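Fatty acid synthase 1, isoform A (Drosophila melanogaster, PDB 6FN6) probably builds long-chain saturated fatty acids from acetyl-CoA and malonyl-CoA with NADPH, this chain being its modifying region with dehydratase, enoylreductase and ketoreductase parts. Local coordinates at residues G498-I503 / D539-V544; Y483-C488 / E523-T528; F464-D469 / E492-V497. All blocks are in the same frame, centred on the assembly; numbering follows the deposited sequence.

Contact 1. Residues G498-I503 / D539-V544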
loop_
_atom_site.group_PDB
_atom_site.type_symbol
_atom_site.label_atom_id
_atom_site.label_comp_id
_atom_site.label_asym_id
_atom_site.label_seq_id
_atom_site.Cartn_x
_atom_site.Cartn_y
_atom_site.Cartn_z
ATOM N N GLY A 498 7.824 2.032 70.212
ATOM C CA GLY A 498 9.199 2.180 69.777
ATOM C C GLY A 498 10.191 1.788 70.853
ATOM O O GLY A 498 11.154 1.066 70.593
ATOM N N LEU A 499 9.943 2.258 72.071
ATOM C CA LEU A 499 10.831 1.989 73.194
ATOM C C LEU A 499 10.900 0.494 73.491
ATOM O O LEU A 499 11.959 -0.029 73.832
ATOM C CB LEU A 499 10.370 2.754 74.433
ATOM C CG LEU A 499 11.272 2.641 75.666
ATOM C CD1 LEU A 499 12.674 3.152 75.356
ATOM C CD2 LEU A 499 10.677 3.382 76.856
ATOM N N MET A 500 9.769 -0.192 73.362
ATOM C CA MET A 500 9.730 -1.629 73.597
ATOM C C MET A 500 10.645 -2.348 72.612
ATOM O O MET A 500 11.455 -3.190 73.001
ATOM C CB MET A 500 8.304 -2.163 73.465
ATOM C CG MET A 500 8.136 -3.617 73.898
ATOM S SD MET A 500 8.361 -3.864 75.673
ATOM C CE MET A 500 10.072 -4.387 75.776
ATOM N N THR A 501 10.507 -2.010 71.332
ATOM C CA THR A 501 11.317 -2.609 70.276
ATOM C C THR A 501 12.793 -2.352 70.534
ATOM O O THR A 501 13.630 -3.230 70.333
ATOM C CB THR A 501 10.933 -2.056 68.884
ATOM O OG1 THR A 501 9.530 -2.241 68.664
ATOM C CG2 THR A 501 11.711 -2.761 67.778
ATOM N N CYS A 502 13.104 -1.142 70.986
ATOM C CA CYS A 502 14.480 -0.757 71.266
ATOM C C CYS A 502 15.092 -1.646 72.351
ATOM O O CYS A 502 16.271 -1.988 72.288
ATOM C CB CYS A 502 14.542 0.712 71.682
ATOM S SG CYS A 502 16.203 1.300 72.051
ATOM N N ILE A 503 14.285 -2.017 73.343
ATOM C CA ILE A 503 14.747 -2.857 74.444
ATOM C C ILE A 503 14.901 -4.303 73.982
ATOM O O ILE A 503 15.913 -4.947 74.262
ATOM C CB ILE A 503 13.791 -2.773 75.652
ATOM C CG1 ILE A 503 13.771 -1.353 76.223
ATOM C CG2 ILE A 503 14.195 -3.772 76.735
ATOM C CD1 ILE A 503 12.644 -1.103 77.207
ATOM N N ASP A 539 4.272 -11.055 84.177
ATOM C CA ASP A 539 5.590 -11.165 83.567
ATOM C C ASP A 539 5.532 -10.850 82.069
ATOM O O ASP A 539 6.207 -11.490 81.259
ATOM C CB ASP A 539 6.170 -12.561 83.800
ATOM C CG ASP A 539 7.679 -12.597 83.653
ATOM O OD1 ASP A 539 8.333 -11.582 83.974
ATOM O OD2 ASP A 539 8.210 -13.641 83.219
ATOM N N LEU A 540 4.718 -9.859 81.715
ATOM C CA LEU A 540 4.658 -9.356 80.345
ATOM C C LEU A 540 5.790 -8.362 80.124
ATOM O O LEU A 540 6.101 -7.568 81.011
ATOM C CB LEU A 540 3.310 -8.690 80.069
ATOM C CG LEU A 540 2.054 -9.525 80.340
ATOM C CD1 LEU A 540 0.810 -8.701 80.056
ATOM C CD2 LEU A 540 2.049 -10.809 79.516
ATOM N N ILE A 541 6.409 -8.394 78.947
ATOM C CA ILE A 541 7.535 -7.506 78.684
ATOM C C ILE A 541 7.035 -6.085 78.445
ATOM O O ILE A 541 7.763 -5.120 78.676
ATOM C CB ILE A 541 8.391 -8.001 77.498
ATOM C CG1 ILE A 541 7.605 -7.985 76.186
ATOM C CG2 ILE A 541 8.906 -9.406 77.770
ATOM C CD1 ILE A 541 8.499 -8.054 74.964
ATOM N N SER A 542 5.792 -5.961 77.988
ATOM C CA SER A 542 5.197 -4.655 77.730
ATOM C C SER A 542 3.999 -4.386 78.641
ATOM O O SER A 542 3.001 -5.104 78.597
ATOM C CB SER A 542 4.770 -4.552 76.266
ATOM O OG SER A 542 4.177 -3.293 76.004
ATOM N N ASN A 543 4.109 -3.339 79.453
ATOM C CA ASN A 543 3.051 -2.953 80.385
ATOM C C ASN A 543 2.764 -1.459 80.289
ATOM O O ASN A 543 3.587 -0.635 80.685
ATOM C CB ASN A 543 3.439 -3.315 81.821
ATOM C CG ASN A 543 3.758 -4.784 81.984
ATOM O OD1 ASN A 543 2.874 -5.597 82.257
ATOM N ND2 ASN A 543 5.030 -5.135 81.814
ATOM N N VAL A 544 1.599 -1.116 79.752
ATOM C CA VAL A 544 1.238 0.278 79.525
ATOM C C VAL A 544 0.036 0.663 80.381
ATOM O O VAL A 544 -1.015 0.028 80.306
ATOM C CB VAL A 544 0.947 0.537 78.037
ATOM C CG1 VAL A 544 0.681 2.018 77.795
ATOM C CG2 VAL A 544 2.096 0.037 77.170
#
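Met500 reaches out of helix 496-504 and lays its thioether against the chain where strand 542-546 begins, at Ile541 and Ser542. The packing comes first. CG stands anti to the backbone N (chi1 -171°), and two further bends in the chain turn the sulfur and the methyl toward the strand. SD lies 3.7 Å from Ser542 CB and also comes up to the carbonyl oxygen of Ile541, while CE meets the end of the isoleucine side chain, 4.1 Å from Ile541 CD1. The two side chains run about perpendicular to each other. Met500 also leans on Leu514 of the neighbouring strand 512-517, as does Leu499, so the helix sits over two adjacent strands.

Hydrogen bonds do not join the two segments; they shape the strand segment instead. Asn543, whose CB points away from the helix, folds its amide back so that ND2 gives a 2.8 Å bond to Leu540 O, meeting that oxygen from above the carbonyl plane. The same ND2 is also hydrogen-bonded to Leu514 O. Backbone bonds pair Ile541 with Leu514 and Asn543 with Phe516, which sets strand 542-546 beside strand 512-517. A helix packed through an apolar face onto neighbouring parallel strands is the layering of the Rossmann fold, found here in the pseudo-ketoreductase part of the synthase.

Contact 2. Residues Y483-C488 / E523-T528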
loop_
_atom_site.group_PDB
_atom_site.type_symbol
_atom_site.label_atom_id
_atom_site.label_comp_id
_atom_site.label_asym_id
_atom_site.label_seq_id
_atom_site.Cartn_x
_atom_site.Cartn_y
_atom_site.Cartn_z
ATOM N N TYR A 483 16.240 -9.971 86.608
ATOM C CA TYR A 483 15.400 -9.363 85.581
ATOM C C TYR A 483 15.466 -7.842 85.706
ATOM O O TYR A 483 15.605 -7.310 86.806
ATOM C CB TYR A 483 13.955 -9.857 85.697
ATOM C CG TYR A 483 13.793 -11.340 85.432
ATOM C CD1 TYR A 483 13.971 -12.275 86.443
ATOM C CD2 TYR A 483 13.460 -11.803 84.165
ATOM C CE1 TYR A 483 13.823 -13.630 86.198
ATOM C CE2 TYR A 483 13.310 -13.154 83.912
ATOM C CZ TYR A 483 13.491 -14.062 84.930
ATOM O OH TYR A 483 13.339 -15.405 84.670
ATOM N N VAL A 484 15.395 -7.146 84.575
ATOM C CA VAL A 484 15.510 -5.692 84.569
ATOM C C VAL A 484 14.169 -5.039 84.250
ATOM O O VAL A 484 13.551 -5.335 83.227
ATOM C CB VAL A 484 16.586 -5.233 83.571
ATOM C CG1 VAL A 484 16.727 -3.719 83.594
ATOM C CG2 VAL A 484 17.917 -5.903 83.877
ATOM N N TYR A 485 13.726 -4.150 85.132
ATOM C CA TYR A 485 12.496 -3.402 84.911
ATOM C C TYR A 485 12.825 -2.008 84.403
ATOM O O TYR A 485 13.430 -1.207 85.115
ATOM C CB TYR A 485 11.662 -3.301 86.192
ATOM C CG TYR A 485 10.980 -4.588 86.589
ATOM C CD1 TYR A 485 9.757 -4.944 86.041
ATOM C CD2 TYR A 485 11.551 -5.439 87.527
ATOM C CE1 TYR A 485 9.128 -6.119 86.401
ATOM C CE2 TYR A 485 10.928 -6.615 87.894
ATOM C CZ TYR A 485 9.716 -6.948 87.330
ATOM O OH TYR A 485 9.094 -8.117 87.693
ATOM N N VAL A 486 12.432 -1.727 83.166
ATOM C CA VAL A 486 12.632 -0.410 82.582
ATOM C C VAL A 486 11.379 0.411 82.842
ATOM O O VAL A 486 10.310 0.107 82.315
ATOM C CB VAL A 486 12.940 -0.496 81.075
ATOM C CG1 VAL A 486 13.366 0.860 80.535
ATOM C CG2 VAL A 486 14.011 -1.546 80.802
ATOM N N VAL A 487 11.509 1.443 83.667
ATOM C CA VAL A 487 10.363 2.251 84.071
ATOM C C VAL A 487 10.387 3.591 83.354
ATOM O O VAL A 487 11.354 4.336 83.460
ATOM C CB VAL A 487 10.338 2.451 85.598
ATOM C CG1 VAL A 487 9.132 3.285 86.012
ATOM C CG2 VAL A 487 10.321 1.107 86.308
ATOM N N CYS A 488 9.320 3.893 82.623
ATOM C CA CYS A 488 9.220 5.153 81.891
ATOM C C CYS A 488 7.922 5.876 82.243
ATOM O O CYS A 488 6.913 5.726 81.552
ATOM C CB CYS A 488 9.292 4.909 80.383
ATOM S SG CYS A 488 9.195 6.420 79.396
ATOM N N GLU A 523 1.231 5.933 91.721
ATOM C CA GLU A 523 2.104 5.328 92.717
ATOM C C GLU A 523 3.442 5.030 92.063
ATOM O O GLU A 523 3.491 4.505 90.949
ATOM C CB GLU A 523 1.496 4.043 93.290
ATOM C CG GLU A 523 0.238 4.244 94.123
ATOM C CD GLU A 523 -1.010 4.422 93.277
ATOM O OE1 GLU A 523 -0.888 4.479 92.036
ATOM O OE2 GLU A 523 -2.113 4.501 93.857
ATOM N N LYS A 524 4.527 5.367 92.751
ATOM C CA LYS A 524 5.857 5.144 92.208
ATOM C C LYS A 524 5.982 3.669 91.878
ATOM O O LYS A 524 5.265 2.843 92.444
ATOM C CB LYS A 524 6.939 5.564 93.206
ATOM C CG LYS A 524 6.844 7.010 93.669
ATOM C CD LYS A 524 6.999 7.987 92.516
ATOM C CE LYS A 524 6.968 9.424 93.008
ATOM N NZ LYS A 524 7.147 10.396 91.899
ATOM N N PHE A 525 6.878 3.326 90.961
ATOM C CA PHE A 525 7.044 1.927 90.609
ATOM C C PHE A 525 7.439 1.165 91.867
ATOM O O PHE A 525 8.281 1.621 92.641
ATOM C CB PHE A 525 8.092 1.739 89.513
ATOM C CG PHE A 525 8.452 0.304 89.276
ATOM C CD1 PHE A 525 7.677 -0.488 88.449
ATOM C CD2 PHE A 525 9.561 -0.257 89.885
ATOM C CE1 PHE A 525 7.999 -1.811 88.232
ATOM C CE2 PHE A 525 9.888 -1.581 89.671
ATOM C CZ PHE A 525 9.107 -2.358 88.843
ATOM N N SER A 526 6.827 0.006 92.064
ATOM C CA SER A 526 7.134 -0.827 93.214
ATOM C C SER A 526 6.486 -2.191 93.043
ATOM O O SER A 526 5.316 -2.290 92.682
ATOM C CB SER A 526 6.656 -0.163 94.508
ATOM O OG SER A 526 6.977 -0.954 95.638
ATOM N N LEU A 527 7.261 -3.239 93.290
ATOM C CA LEU A 527 6.763 -4.601 93.189
ATOM C C LEU A 527 5.671 -4.855 94.226
ATOM O O LEU A 527 4.787 -5.686 94.023
ATOM C CB LEU A 527 7.907 -5.598 93.383
ATOM C CG LEU A 527 9.132 -5.420 92.480
ATOM C CD1 LEU A 527 10.216 -6.425 92.860
ATOM C CD2 LEU A 527 8.771 -5.546 91.008
ATOM N N THR A 528 5.746 -4.139 95.345
ATOM C CA THR A 528 4.827 -4.340 96.465
ATOM C C THR A 528 3.471 -3.660 96.283
ATOM O O THR A 528 2.461 -4.140 96.795
ATOM C CB THR A 528 5.445 -3.824 97.782
ATOM O OG1 THR A 528 5.600 -2.400 97.718
ATOM C CG2 THR A 528 6.804 -4.465 98.022
#
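Ser526 OG and Thr528 OG1 are hydrogen-bonded at 2.9 Å, and this link spans Leu527, whose side chain leans over to Tyr485. The bend belongs to the loop between strand 512-517 and helix 530-536 of the Rossmann-type pseudo-ketoreductase fold, and the loop packs on one face of the parallel strands, against strand 483-489. Tyr485 and Val487 point their CB atoms to the loop; Val484 and Val486 touch helix 466-480 on the opposite face.

Phe525 is the main side chain of the loop. Its CG lies anti to the backbone N (chi1 171°), which carries the ring in toward the strand: Val487 lies over one face, and the CZ corner comes over a face of the tyrosine ring, 3.7 Å from Tyr485 CG. The two rings form an oblique pair, planes at 44° and centroids 5.4 Å apart. Leu527 adds its CD2 methyl 3.9 Å from Tyr485 CE2, nearer the phenol end. The hydroxyl at that end is held by Arg452. Val456 of strand 454-457 and Val515 of strand 512-517 also touch Phe525, so the ring bears on three strands.

Of the loop residues, Val487 meets only Phe525: its CG2 methyl makes a CH-pi contact 3.8 Å from the centroid and 20° off the normal, displaced so that its nearest ring atom is Phe525 CG.

Contact 3. Residues F464-D469 / E492-V497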
loop_
_atom_site.group_PDB
_atom_site.type_symbol
_atom_site.label_atom_id
_atom_site.label_comp_id
_atom_site.label_asym_id
_atom_site.label_seq_id
_atom_site.Cartn_x
_atom_site.Cartn_y
_atom_site.Cartn_z
ATOM N N PHE A 464 20.605 11.670 80.173
ATOM C CA PHE A 464 20.891 11.383 78.772
ATOM C C PHE A 464 21.544 10.011 78.594
ATOM O O PHE A 464 21.488 9.420 77.514
ATOM C CB PHE A 464 21.794 12.483 78.204
ATOM C CG PHE A 464 22.031 12.377 76.724
ATOM C CD1 PHE A 464 21.009 12.644 75.827
ATOM C CD2 PHE A 464 23.275 12.027 76.230
ATOM C CE1 PHE A 464 21.223 12.556 74.465
ATOM C CE2 PHE A 464 23.495 11.935 74.868
ATOM C CZ PHE A 464 22.468 12.201 73.985
ATOM N N ASN A 465 22.163 9.513 79.661
ATOM C CA ASN A 465 22.960 8.288 79.607
ATOM C C ASN A 465 22.211 7.035 80.068
ATOM O O ASN A 465 22.827 5.993 80.293
ATOM C CB ASN A 465 24.228 8.464 80.442
ATOM C CG ASN A 465 25.144 9.534 79.884
ATOM O OD1 ASN A 465 25.916 9.283 78.958
ATOM N ND2 ASN A 465 25.039 10.741 80.421
ATOM N N TRP A 466 20.891 7.128 80.205
ATOM C CA TRP A 466 20.106 6.016 80.736
ATOM C C TRP A 466 20.213 4.785 79.837
ATOM O O TRP A 466 19.975 3.662 80.283
ATOM C CB TRP A 466 18.637 6.421 80.906
ATOM C CG TRP A 466 17.856 6.500 79.622
ATOM C CD1 TRP A 466 17.603 7.618 78.884
ATOM C CD2 TRP A 466 17.207 5.415 78.940
ATOM N NE1 TRP A 466 16.847 7.299 77.782
ATOM C CE2 TRP A 466 16.591 5.954 77.793
ATOM C CE3 TRP A 466 17.093 4.044 79.186
ATOM C CZ2 TRP A 466 15.872 5.168 76.896
ATOM C CZ3 TRP A 466 16.380 3.266 78.292
ATOM C CH2 TRP A 466 15.778 3.831 77.162
ATOM N N VAL A 467 20.571 4.997 78.575
ATOM C CA VAL A 467 20.703 3.900 77.622
ATOM C C VAL A 467 21.888 3.017 77.998
ATOM O O VAL A 467 21.816 1.792 77.896
ATOM C CB VAL A 467 20.852 4.423 76.180
ATOM C CG1 VAL A 467 20.885 3.265 75.190
ATOM C CG2 VAL A 467 19.724 5.385 75.840
ATOM N N ASP A 468 22.983 3.639 78.421
ATOM C CA ASP A 468 24.160 2.893 78.846
ATOM C C ASP A 468 23.883 2.170 80.160
ATOM O O ASP A 468 24.373 1.062 80.384
ATOM C CB ASP A 468 25.362 3.825 78.994
ATOM C CG ASP A 468 25.729 4.510 77.694
ATOM O OD1 ASP A 468 25.962 3.800 76.692
ATOM O OD2 ASP A 468 25.768 5.758 77.668
ATOM N N ASP A 469 23.091 2.799 81.023
ATOM C CA ASP A 469 22.697 2.182 82.284
ATOM C C ASP A 469 21.944 0.888 82.010
ATOM O O ASP A 469 22.145 -0.118 82.693
ATOM C CB ASP A 469 21.825 3.133 83.107
ATOM C CG ASP A 469 22.559 4.393 83.520
ATOM O OD1 ASP A 469 23.598 4.708 82.904
ATOM O OD2 ASP A 469 22.099 5.066 84.467
ATOM N N GLU A 492 8.070 12.471 77.791
ATOM C CA GLU A 492 7.792 12.830 76.404
ATOM C C GLU A 492 8.879 12.279 75.487
ATOM O O GLU A 492 9.980 11.955 75.931
ATOM C CB GLU A 492 7.680 14.350 76.238
ATOM C CG GLU A 492 6.428 14.969 76.851
ATOM C CD GLU A 492 6.399 14.896 78.365
ATOM O OE1 GLU A 492 7.245 14.184 78.947
ATOM O OE2 GLU A 492 5.528 15.552 78.973
ATOM N N LEU A 493 8.546 12.165 74.208
ATOM C CA LEU A 493 9.440 11.615 73.197
ATOM C C LEU A 493 9.847 10.195 73.564
ATOM O O LEU A 493 10.961 9.762 73.268
ATOM C CB LEU A 493 10.692 12.479 73.034
ATOM C CG LEU A 493 10.506 13.875 72.440
ATOM C CD1 LEU A 493 11.830 14.620 72.465
ATOM C CD2 LEU A 493 9.938 13.817 71.034
ATOM N N PHE A 494 8.941 9.474 74.213
ATOM C CA PHE A 494 9.113 8.044 74.400
ATOM C C PHE A 494 7.794 7.336 74.149
ATOM O O PHE A 494 6.990 7.152 75.065
ATOM C CB PHE A 494 9.630 7.725 75.803
ATOM C CG PHE A 494 11.067 8.108 76.020
ATOM C CD1 PHE A 494 12.068 7.589 75.216
ATOM C CD2 PHE A 494 11.416 8.981 77.035
ATOM C CE1 PHE A 494 13.391 7.941 75.416
ATOM C CE2 PHE A 494 12.734 9.336 77.240
ATOM C CZ PHE A 494 13.724 8.816 76.430
ATOM N N GLY A 495 7.562 6.972 72.893
ATOM C CA GLY A 495 6.419 6.160 72.535
ATOM C C GLY A 495 6.648 4.751 73.034
ATOM O O GLY A 495 7.750 4.218 72.896
ATOM N N ALA A 496 5.610 4.141 73.592
ATOM C CA ALA A 496 5.749 2.835 74.221
ATOM C C ALA A 496 6.176 1.773 73.207
ATOM O O ALA A 496 7.017 0.924 73.507
ATOM C CB ALA A 496 4.443 2.434 74.893
ATOM N N VAL A 497 5.601 1.828 72.010
ATOM C CA VAL A 497 5.868 0.821 70.985
ATOM C C VAL A 497 7.333 0.849 70.564
ATOM O O VAL A 497 8.009 -0.180 70.565
ATOM C CB VAL A 497 4.937 1.020 69.768
ATOM C CG1 VAL A 497 5.317 0.083 68.618
ATOM C CG2 VAL A 497 3.488 0.797 70.175
#
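Two helix beginnings meet here: the backbone enters helix 466-480 at Trp466, straight after Asn465 in the N-cap position, and enters helix 496-504 at Ala496 after the N-cap Gly495, with Leu493 at positive phi in the loop before it. Between the segments the contact is carried by two rings. Trp466 has CG between its backbone N and carbonyl carbon (chi1 75°), and the indole extends toward the loop. Phe494 reaches back, and the two side chains run in opposite directions, side by side. The nearest approach is between Trp466 NE1 and Phe494 CZ, 3.7 Å, with Trp466 CZ2 4.0 Å from Phe494 CE1. The planes of the phenyl and the indole's five-membered ring are turned by 83° and the centroids are 5.7 Å apart, an oblique pairing.

The indole is held from other sides too. Val467 sets its CG2 methyl over the centre of one face, and Leu1076 of helix 1072-1090, from the ketoreductase part of the chain, touches the tryptophan. Gly495 is hydrogen-bonded to Ser1079 of that same helix. Helices starting just beyond successive parallel strands are the repeating beta-alpha unit of a Rossmann fold.

Along the chain, helix 466-480 leads into strand 483-489, then helix 496-504, strand 512-517, loop 523-528, helix 530-536 and strand 542-546. Contact 3 closes first, joining 464-469 to 492-497 around strand 483-489. Contact 2 opens inside that loop and closes at 523-528, so the two cross. Contact 1 opens at 498-503, after contact 3 has closed, and ends at 539-544, crossing contact 2; none is nested. Contacts 3 and 1 share helix 496-504, and Leu499 CD1 lies 3.7 Å from Trp466 CH2. Ile503 against Val486 links contacts 1 and 2. Contact 1 binds a helix and contact 2 a loop to opposite faces of the parallel strands; contact 3 ties two helix starts together.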